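Local coordinates for protein flavin adenine dinucleotide synthase (Saccharomyces cerevisiae, PDB 2WSI) that transfers the adenylyl group of ATP to flavin mononucleotide, forming the coenzyme FAD and releasing diphosphate, at residues E44-W49 and G54-S59; S50-E55 and W78-I83. One frame throughout, in Å; residues are numbered along the deposited sequence.

Contact 1: E44-W49 and G54-S59; sequences EIFVRW and GEISFS. With FAD (flavin-adenine dinucleotide), chain C.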
loop_
_atom_site.group_PDB
_atom_site.type_symbol
_atom_site.label_atom_id
_atom_site.label_comp_id
_atom_site.label_asym_id
_atom_site.label_seq_id
_atom_site.Cartn_x
_atom_site.Cartn_y
_atom_site.Cartn_z
ATOM N N GLU A 44 15.271 -12.179 3.920
ATOM C CA GLU A 44 14.795 -13.322 3.129
ATOM C C GLU A 44 14.558 -13.018 1.664
ATOM O O GLU A 44 14.613 -13.912 0.836
ATOM C CB GLU A 44 13.505 -13.889 3.714
ATOM C CG GLU A 44 13.706 -14.674 4.995
ATOM C CD GLU A 44 12.373 -15.101 5.597
ATOM O OE1 GLU A 44 11.615 -15.803 4.898
ATOM O OE2 GLU A 44 12.087 -14.726 6.756
ATOM N N ILE A 45 14.283 -11.765 1.329
ATOM C CA ILE A 45 13.922 -11.463 -0.046
ATOM C C ILE A 45 15.051 -10.834 -0.856
ATOM O O ILE A 45 15.409 -11.335 -1.929
ATOM C CB ILE A 45 12.654 -10.590 -0.046
ATOM C CG1 ILE A 45 11.509 -11.446 0.544
ATOM C CG2 ILE A 45 12.325 -10.145 -1.433
ATOM C CD1 ILE A 45 10.230 -10.661 0.830
ATOM N N PHE A 46 15.585 -9.723 -0.374
ATOM C CA PHE A 46 16.620 -9.027 -1.121
ATOM C C PHE A 46 17.910 -9.830 -1.149
ATOM O O PHE A 46 18.794 -9.563 -1.962
ATOM C CB PHE A 46 16.898 -7.638 -0.548
ATOM C CG PHE A 46 15.728 -6.656 -0.677
ATOM C CD1 PHE A 46 14.633 -6.943 -1.462
ATOM C CD2 PHE A 46 15.783 -5.429 -0.036
ATOM C CE1 PHE A 46 13.568 -6.043 -1.568
ATOM C CE2 PHE A 46 14.747 -4.520 -0.158
ATOM C CZ PHE A 46 13.634 -4.830 -0.917
ATOM N N VAL A 47 18.028 -10.812 -0.273
ATOM C CA VAL A 47 19.238 -11.637 -0.276
ATOM C C VAL A 47 19.189 -12.582 -1.485
ATOM O O VAL A 47 20.217 -13.006 -2.042
ATOM C CB VAL A 47 19.324 -12.396 1.058
ATOM C CG1 VAL A 47 20.185 -13.641 0.939
ATOM C CG2 VAL A 47 19.827 -11.428 2.161
ATOM N N ARG A 48 17.973 -12.880 -1.926
ATOM C CA ARG A 48 17.789 -13.871 -2.976
ATOM C C ARG A 48 17.480 -13.284 -4.352
ATOM O O ARG A 48 17.875 -13.844 -5.377
ATOM C CB ARG A 48 16.681 -14.816 -2.534
ATOM C CG ARG A 48 16.360 -15.903 -3.494
ATOM C CD ARG A 48 15.440 -16.874 -2.801
ATOM N NE ARG A 48 15.046 -17.979 -3.658
ATOM C CZ ARG A 48 14.170 -18.904 -3.292
ATOM N NH1 ARG A 48 13.586 -18.830 -2.089
ATOM N NH2 ARG A 48 13.852 -19.869 -4.132
ATOM N N TRP A 49 16.795 -12.147 -4.384
ATOM C CA TRP A 49 16.465 -11.479 -5.650
ATOM C C TRP A 49 16.836 -9.991 -5.562
ATOM O O TRP A 49 16.766 -9.395 -4.489
ATOM C CB TRP A 49 14.966 -11.567 -5.919
ATOM C CG TRP A 49 14.444 -12.956 -6.053
ATOM C CD1 TRP A 49 14.539 -13.767 -7.153
ATOM C CD2 TRP A 49 13.696 -13.694 -5.069
ATOM N NE1 TRP A 49 13.902 -14.986 -6.903
ATOM C CE2 TRP A 49 13.379 -14.956 -5.637
ATOM C CE3 TRP A 49 13.274 -13.417 -3.765
ATOM C CZ2 TRP A 49 12.672 -15.933 -4.942
ATOM C CZ3 TRP A 49 12.576 -14.408 -3.068
ATOM C CH2 TRP A 49 12.290 -15.646 -3.659
ATOM N N GLY A 54 15.008 -5.697 -12.020
ATOM C CA GLY A 54 13.859 -6.250 -12.709
ATOM C C GLY A 54 13.505 -7.680 -12.319
ATOM O O GLY A 54 12.491 -8.195 -12.779
ATOM N N GLU A 55 14.328 -8.324 -11.501
ATOM C CA GLU A 55 14.007 -9.679 -11.048
ATOM C C GLU A 55 12.720 -9.620 -10.249
ATOM O O GLU A 55 11.931 -10.577 -10.236
ATOM C CB GLU A 55 15.113 -10.271 -10.155
ATOM C CG GLU A 55 16.406 -10.555 -10.893
ATOM C CD GLU A 55 17.522 -11.074 -9.977
ATOM O OE1 GLU A 55 17.250 -11.399 -8.819
ATOM O OE2 GLU A 55 18.679 -11.158 -10.417
ATOM N N ILE A 56 12.537 -8.499 -9.564
ATOM C CA ILE A 56 11.332 -8.278 -8.772
ATOM C C ILE A 56 10.546 -7.128 -9.353
ATOM O O ILE A 56 11.098 -6.052 -9.518
ATOM C CB ILE A 56 11.660 -7.874 -7.327
ATOM C CG1 ILE A 56 12.484 -8.951 -6.608
ATOM C CG2 ILE A 56 10.369 -7.685 -6.527
ATOM C CD1 ILE A 56 12.911 -8.518 -5.225
ATOM N N SER A 57 9.248 -7.330 -9.585
ATOM C CA SER A 57 8.364 -6.217 -9.863
ATOM C C SER A 57 7.410 -6.008 -8.687
ATOM O O SER A 57 6.972 -6.962 -8.058
ATOM C CB SER A 57 7.530 -6.489 -11.094
ATOM O OG SER A 57 6.803 -5.328 -11.406
ATOM N N PHE A 58 7.111 -4.758 -8.394
ATOM C CA PHE A 58 6.208 -4.408 -7.296
ATOM C C PHE A 58 4.796 -4.229 -7.874
ATOM O O PHE A 58 4.586 -3.381 -8.766
ATOM C CB PHE A 58 6.698 -3.097 -6.653
ATOM C CG PHE A 58 6.041 -2.793 -5.344
ATOM C CD1 PHE A 58 6.698 -3.052 -4.162
ATOM C CD2 PHE A 58 4.757 -2.269 -5.304
ATOM C CE1 PHE A 58 6.080 -2.809 -2.928
ATOM C CE2 PHE A 58 4.118 -2.030 -4.082
ATOM C CZ PHE A 58 4.773 -2.299 -2.898
ATOM N N SER A 59 3.822 -5.031 -7.419
ATOM C CA SER A 59 2.443 -4.812 -7.883
ATOM C C SER A 59 1.785 -3.714 -7.060
ATOM O O SER A 59 1.596 -3.826 -5.849
ATOM C CB SER A 59 1.582 -6.092 -7.908
ATOM O OG SER A 59 1.481 -6.690 -6.624
HETATM P PA FAD C . -6.580 -7.227 -3.680
HETATM O O1A FAD C . -7.650 -6.171 -3.741
HETATM O O2A FAD C . -6.639 -8.127 -4.884
HETATM O O5B FAD C . -5.092 -6.626 -3.446
HETATM C C5B FAD C . -4.073 -7.502 -3.002
HETATM C C4B FAD C . -2.738 -7.035 -3.591
HETATM O O4B FAD C . -2.660 -7.420 -4.939
HETATM C C3B FAD C . -2.614 -5.524 -3.581
HETATM O O3B FAD C . -2.051 -5.057 -2.381
HETATM C C2B FAD C . -1.698 -5.278 -4.765
HETATM O O2B FAD C . -0.347 -5.443 -4.390
HETATM C C1B FAD C . -2.088 -6.382 -5.713
HETATM N N9A FAD C . -3.109 -5.861 -6.637
HETATM C C8A FAD C . -4.475 -5.946 -6.535
HETATM N N7A FAD C . -5.033 -5.344 -7.620
HETATM C C5A FAD C . -4.022 -4.861 -8.389
HETATM C C6A FAD C . -3.999 -4.162 -9.578
HETATM N N6A FAD C . -5.123 -3.822 -10.237
HETATM N N1A FAD C . -2.787 -3.844 -10.117
HETATM C C2A FAD C . -1.598 -4.185 -9.507
HETATM N N3A FAD C . -1.626 -4.848 -8.301
HETATM C C4A FAD C . -2.824 -5.199 -7.784
HETATM N N1 FAD C . -4.553 -16.163 -5.987
HETATM C C2 FAD C . -4.423 -17.528 -5.958
HETATM O O2 FAD C . -5.351 -18.230 -5.557
HETATM N N3 FAD C . -3.258 -18.117 -6.381
HETATM C C4 FAD C . -2.210 -17.350 -6.844
HETATM O O4 FAD C . -1.188 -17.947 -7.199
HETATM C C4X FAD C . -2.337 -15.958 -6.877
HETATM N N5 FAD C . -1.305 -15.142 -7.331
HETATM C C5X FAD C . -1.446 -13.768 -7.347
HETATM C C6 FAD C . -0.419 -12.941 -7.801
HETATM C C7 FAD C . -0.601 -11.555 -7.836
HETATM C C7M FAD C . 0.480 -10.638 -8.330
HETATM C C8 FAD C . -1.801 -11.009 -7.398
HETATM C C8M FAD C . -2.003 -9.523 -7.402
HETATM C C9 FAD C . -2.812 -11.833 -6.938
HETATM C C9A FAD C . -2.649 -13.204 -6.921
HETATM N N10 FAD C . -3.683 -14.002 -6.474
HETATM C C10 FAD C . -3.517 -15.371 -6.430
HETATM C "C1'" FAD C . -4.958 -13.369 -5.986
HETATM C "C2'" FAD C . -4.856 -13.044 -4.479
HETATM O "O2'" FAD C . -4.436 -14.136 -3.696
HETATM C "C3'" FAD C . -6.159 -12.503 -3.898
HETATM O "O3'" FAD C . -7.099 -13.547 -3.816
HETATM C "C4'" FAD C . -6.708 -11.378 -4.756
HETATM O "O4'" FAD C . -5.686 -10.449 -5.051
HETATM C "C5'" FAD C . -7.827 -10.641 -4.019
HETATM O "O5'" FAD C . -7.443 -10.445 -2.670
HETATM P P FAD C . -7.762 -9.059 -1.913
HETATM O O1P FAD C . -9.104 -8.535 -2.368
HETATM O O2P FAD C . -7.613 -9.235 -0.419
HETATM O O3P FAD C . -6.627 -8.005 -2.296
HETATM O O HOH W 1 18.451 -13.807 -8.067
#

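Contact 2: S50-E55 and W78-I83; sequences SPLNGE and WEYFFI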
loop_
_atom_site.group_PDB
_atom_site.type_symbol
_atom_site.label_atom_id
_atom_site.label_comp_id
_atom_site.label_asym_id
_atom_site.label_seq_id
_atom_site.Cartn_x
_atom_site.Cartn_y
_atom_site.Cartn_z
ATOM N N SER A 50 17.218 -9.390 -6.678
ATOM C CA SER A 50 17.493 -7.944 -6.690
ATOM C C SER A 50 16.220 -7.127 -6.749
ATOM O O SER A 50 15.352 -7.374 -7.588
ATOM C CB SER A 50 18.345 -7.575 -7.891
ATOM O OG SER A 50 18.318 -6.170 -8.075
ATOM N N PRO A 51 16.098 -6.112 -5.884
ATOM C CA PRO A 51 14.911 -5.245 -5.972
ATOM C C PRO A 51 15.053 -4.123 -7.022
ATOM O O PRO A 51 14.143 -3.329 -7.195
ATOM C CB PRO A 51 14.828 -4.632 -4.581
ATOM C CG PRO A 51 16.265 -4.605 -4.097
ATOM C CD PRO A 51 16.962 -5.777 -4.742
ATOM N N LEU A 52 16.182 -4.066 -7.713
ATOM C CA LEU A 52 16.413 -2.972 -8.655
ATOM C C LEU A 52 16.390 -3.399 -10.120
ATOM O O LEU A 52 15.862 -2.680 -10.969
ATOM C CB LEU A 52 17.730 -2.283 -8.349
ATOM C CG LEU A 52 17.827 -1.562 -7.001
ATOM C CD1 LEU A 52 19.273 -1.216 -6.680
ATOM C CD2 LEU A 52 16.970 -0.329 -6.977
ATOM N N ASN A 53 16.905 -4.576 -10.422
ATOM C CA ASN A 53 17.276 -4.857 -11.818
ATOM C C ASN A 53 16.159 -5.470 -12.653
ATOM O O ASN A 53 16.331 -5.723 -13.861
ATOM C CB ASN A 53 18.556 -5.704 -11.866
ATOM C CG ASN A 53 18.356 -7.105 -11.292
ATOM O OD1 ASN A 53 17.246 -7.495 -10.949
ATOM N ND2 ASN A 53 19.442 -7.848 -11.155
ATOM N N GLY A 54 15.008 -5.697 -12.020
ATOM C CA GLY A 54 13.859 -6.250 -12.709
ATOM C C GLY A 54 13.505 -7.680 -12.319
ATOM O O GLY A 54 12.491 -8.195 -12.779
ATOM N N GLU A 55 14.328 -8.324 -11.501
ATOM C CA GLU A 55 14.007 -9.679 -11.048
ATOM C C GLU A 55 12.720 -9.620 -10.249
ATOM O O GLU A 55 11.931 -10.577 -10.236
ATOM C CB GLU A 55 15.113 -10.271 -10.155
ATOM C CG GLU A 55 16.406 -10.555 -10.893
ATOM C CD GLU A 55 17.522 -11.074 -9.977
ATOM O OE1 GLU A 55 17.250 -11.399 -8.819
ATOM O OE2 GLU A 55 18.679 -11.158 -10.417
ATOM N N TRP A 78 16.634 1.547 0.707
ATOM C CA TRP A 78 17.679 2.450 1.192
ATOM C C TRP A 78 18.706 1.633 2.001
ATOM O O TRP A 78 19.921 1.661 1.732
ATOM C CB TRP A 78 17.062 3.518 2.073
ATOM C CG TRP A 78 18.037 4.556 2.566
ATOM C CD1 TRP A 78 18.391 4.811 3.880
ATOM C CD2 TRP A 78 18.746 5.514 1.768
ATOM N NE1 TRP A 78 19.289 5.865 3.933
ATOM C CE2 TRP A 78 19.521 6.312 2.651
ATOM C CE3 TRP A 78 18.829 5.757 0.387
ATOM C CZ2 TRP A 78 20.364 7.334 2.191
ATOM C CZ3 TRP A 78 19.662 6.772 -0.064
ATOM C CH2 TRP A 78 20.419 7.549 0.834
ATOM N N GLU A 79 18.213 0.896 2.985
ATOM C CA GLU A 79 19.109 0.069 3.819
ATOM C C GLU A 79 19.896 -0.970 2.993
ATOM O O GLU A 79 21.072 -1.221 3.235
ATOM C CB GLU A 79 18.296 -0.606 4.948
ATOM C CG GLU A 79 19.152 -1.407 5.928
ATOM C CD GLU A 79 18.427 -1.717 7.236
ATOM O OE1 GLU A 79 17.545 -0.930 7.638
ATOM O OE2 GLU A 79 18.744 -2.756 7.848
ATOM N N TYR A 80 19.254 -1.546 1.986
ATOM C CA TYR A 80 19.850 -2.580 1.134
ATOM C C TYR A 80 21.098 -2.060 0.429
ATOM O O TYR A 80 22.110 -2.750 0.273
ATOM C CB TYR A 80 18.815 -3.018 0.084
ATOM C CG TYR A 80 19.353 -3.799 -1.101
ATOM C CD1 TYR A 80 19.591 -5.169 -1.006
ATOM C CD2 TYR A 80 19.575 -3.176 -2.327
ATOM C CE1 TYR A 80 20.068 -5.902 -2.093
ATOM C CE2 TYR A 80 20.039 -3.903 -3.441
ATOM C CZ TYR A 80 20.285 -5.262 -3.308
ATOM O OH TYR A 80 20.736 -5.996 -4.378
ATOM N N PHE A 81 21.022 -0.822 0.006
ATOM C CA PHE A 81 22.139 -0.233 -0.692
ATOM C C PHE A 81 23.381 -0.221 0.210
ATOM O O PHE A 81 24.485 -0.513 -0.235
ATOM C CB PHE A 81 21.772 1.163 -1.123
ATOM C CG PHE A 81 22.916 1.937 -1.680
ATOM C CD1 PHE A 81 23.398 1.673 -2.965
ATOM C CD2 PHE A 81 23.512 2.931 -0.928
ATOM C CE1 PHE A 81 24.462 2.405 -3.489
ATOM C CE2 PHE A 81 24.571 3.670 -1.446
ATOM C CZ PHE A 81 25.046 3.394 -2.731
ATOM N N PHE A 82 23.200 0.113 1.477
ATOM C CA PHE A 82 24.345 0.202 2.381
ATOM C C PHE A 82 24.863 -1.180 2.806
ATOM O O PHE A 82 26.075 -1.399 2.883
ATOM C CB PHE A 82 23.995 1.111 3.569
ATOM C CG PHE A 82 23.752 2.535 3.150
ATOM C CD1 PHE A 82 24.821 3.393 2.931
ATOM C CD2 PHE A 82 22.462 3.003 2.920
ATOM C CE1 PHE A 82 24.620 4.699 2.516
ATOM C CE2 PHE A 82 22.242 4.312 2.490
ATOM C CZ PHE A 82 23.335 5.162 2.288
ATOM N N ILE A 83 23.948 -2.111 3.033
ATOM C CA ILE A 83 24.312 -3.489 3.322
ATOM C C ILE A 83 25.146 -4.063 2.160
ATOM O O ILE A 83 26.188 -4.693 2.366
ATOM C CB ILE A 83 23.038 -4.371 3.587
ATOM C CG1 ILE A 83 22.293 -3.877 4.834
ATOM C CG2 ILE A 83 23.432 -5.851 3.795
ATOM C CD1 ILE A 83 20.946 -4.633 5.098
#

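Contact 1: E44-W49 and G54-S59
Ile56 packs against Ile45, Phe46 and Trp49, where helix 25-45 gives way to the loop after it. Beyond CB, its CG1 lies beside the backbone N and anti to the carbonyl carbon (chi1 -60°), which sends this branch to Trp49. Ile56 CG1 packs on Trp49 CB at 3.7 Å. The tip, Ile56 CD1, touches the same Trp49 CB and comes within 4.2 Å of Ile45 CG2; the two isoleucine side chains cross at about a right angle. Phe46 CD1 lies a little farther from this methyl.

Glu55 meets Trp49 differently. Its OE1 lies at the indole edge and 3.3 Å from Trp49 CA, with the carboxylate nearly perpendicular to the ring. A water donates to both Arg48 O and Glu55 OE1, bridging the segments, and OE1 also accepts from Ser50 N.

At the far end of the strand, Ser59 O accepts a 2.9 Å hydrogen bond from the ribose hydroxyl O2B of FAD. Strand 56-59 is thus an inner strand of the parallel part of the sheet in this PAPS reductase-family domain, between strands 102-106 and 160-162, and it ends at the cofactor. Tyr73 of helix 64-87 packs on Ile56, while Leu191 of strand 189-191 touches Ile45 and Trp49.

Contact 2: S50-E55 and W78-I83
Pro51 and Tyr80 carry this contact, and their side chains approach from opposite directions. The pyrrolidine of Pro51 lies over one face of the Tyr80 ring. Its CD is 4.0 Å from the ring centroid and 26° off the normal, a CH-pi contact displaced toward the hydroxyl-bearing carbon CZ. Pro51 CD is closest to Tyr80 CZ, at 3.7 Å. Pro51 CG covers the neighbouring part of the same ring, 3.9 Å from Tyr80 CE2. The tyrosine extends from helix 64-87 with CG anti to the backbone N (chi1 164°), and this carries the ring out to the loop.

Leu52 comes from another side. Its CD1 methyl sits at the ring edge, near the ring plane, 4.3 Å from Tyr80 CE2. Outside the two segments, Phe46 meets Tyr80 edge-to-face. An alanine in place of Tyr80 would probably leave Pro51 without its aromatic partner and open a gap between loop and helix.

The loop is shaped by its own polar groups. Ser50 OG accepts from Leu52 N at 3.0 Å, an ST turn, and also from Asn53 N. Asn53 OD1 accepts from Glu55 N at 3.1 Å, an Asx turn. The bond from Ser50 N reaches Glu55 OE1 from well above the carboxylate plane and ties the end of the loop back to its start.

No hydrogen bond joins loop and helix. The loop's polar side chains bind its own backbone, while the helix is met through Pro51 and Leu52. Across the contact, cohesion probably comes from apolar burial, 132 Å² in all, and the CH-pi contact.

In the fold
The two contacts are neighbours, their centres about 8 Å apart, and share Gly54 and Glu55. Contact 1 is mostly buried and joins the end of helix 25-45 and the turn after it to strand 56-59. Contact 2 is partly buried and sets the intervening loop against helix 64-87, which follows that strand. Both meet across their segments through apolar groups, but contact 1 adds a water bridge and its strand leads to FAD, whereas contact 2 lies away from the annotated sites. Phe46 connects them by packing on Pro51, with Phe46 CE1 3.6 Å from Pro51 CB. Ile56 also packs on the loop, Ile56 CG1 lying 3.4 Å from Ser50 O.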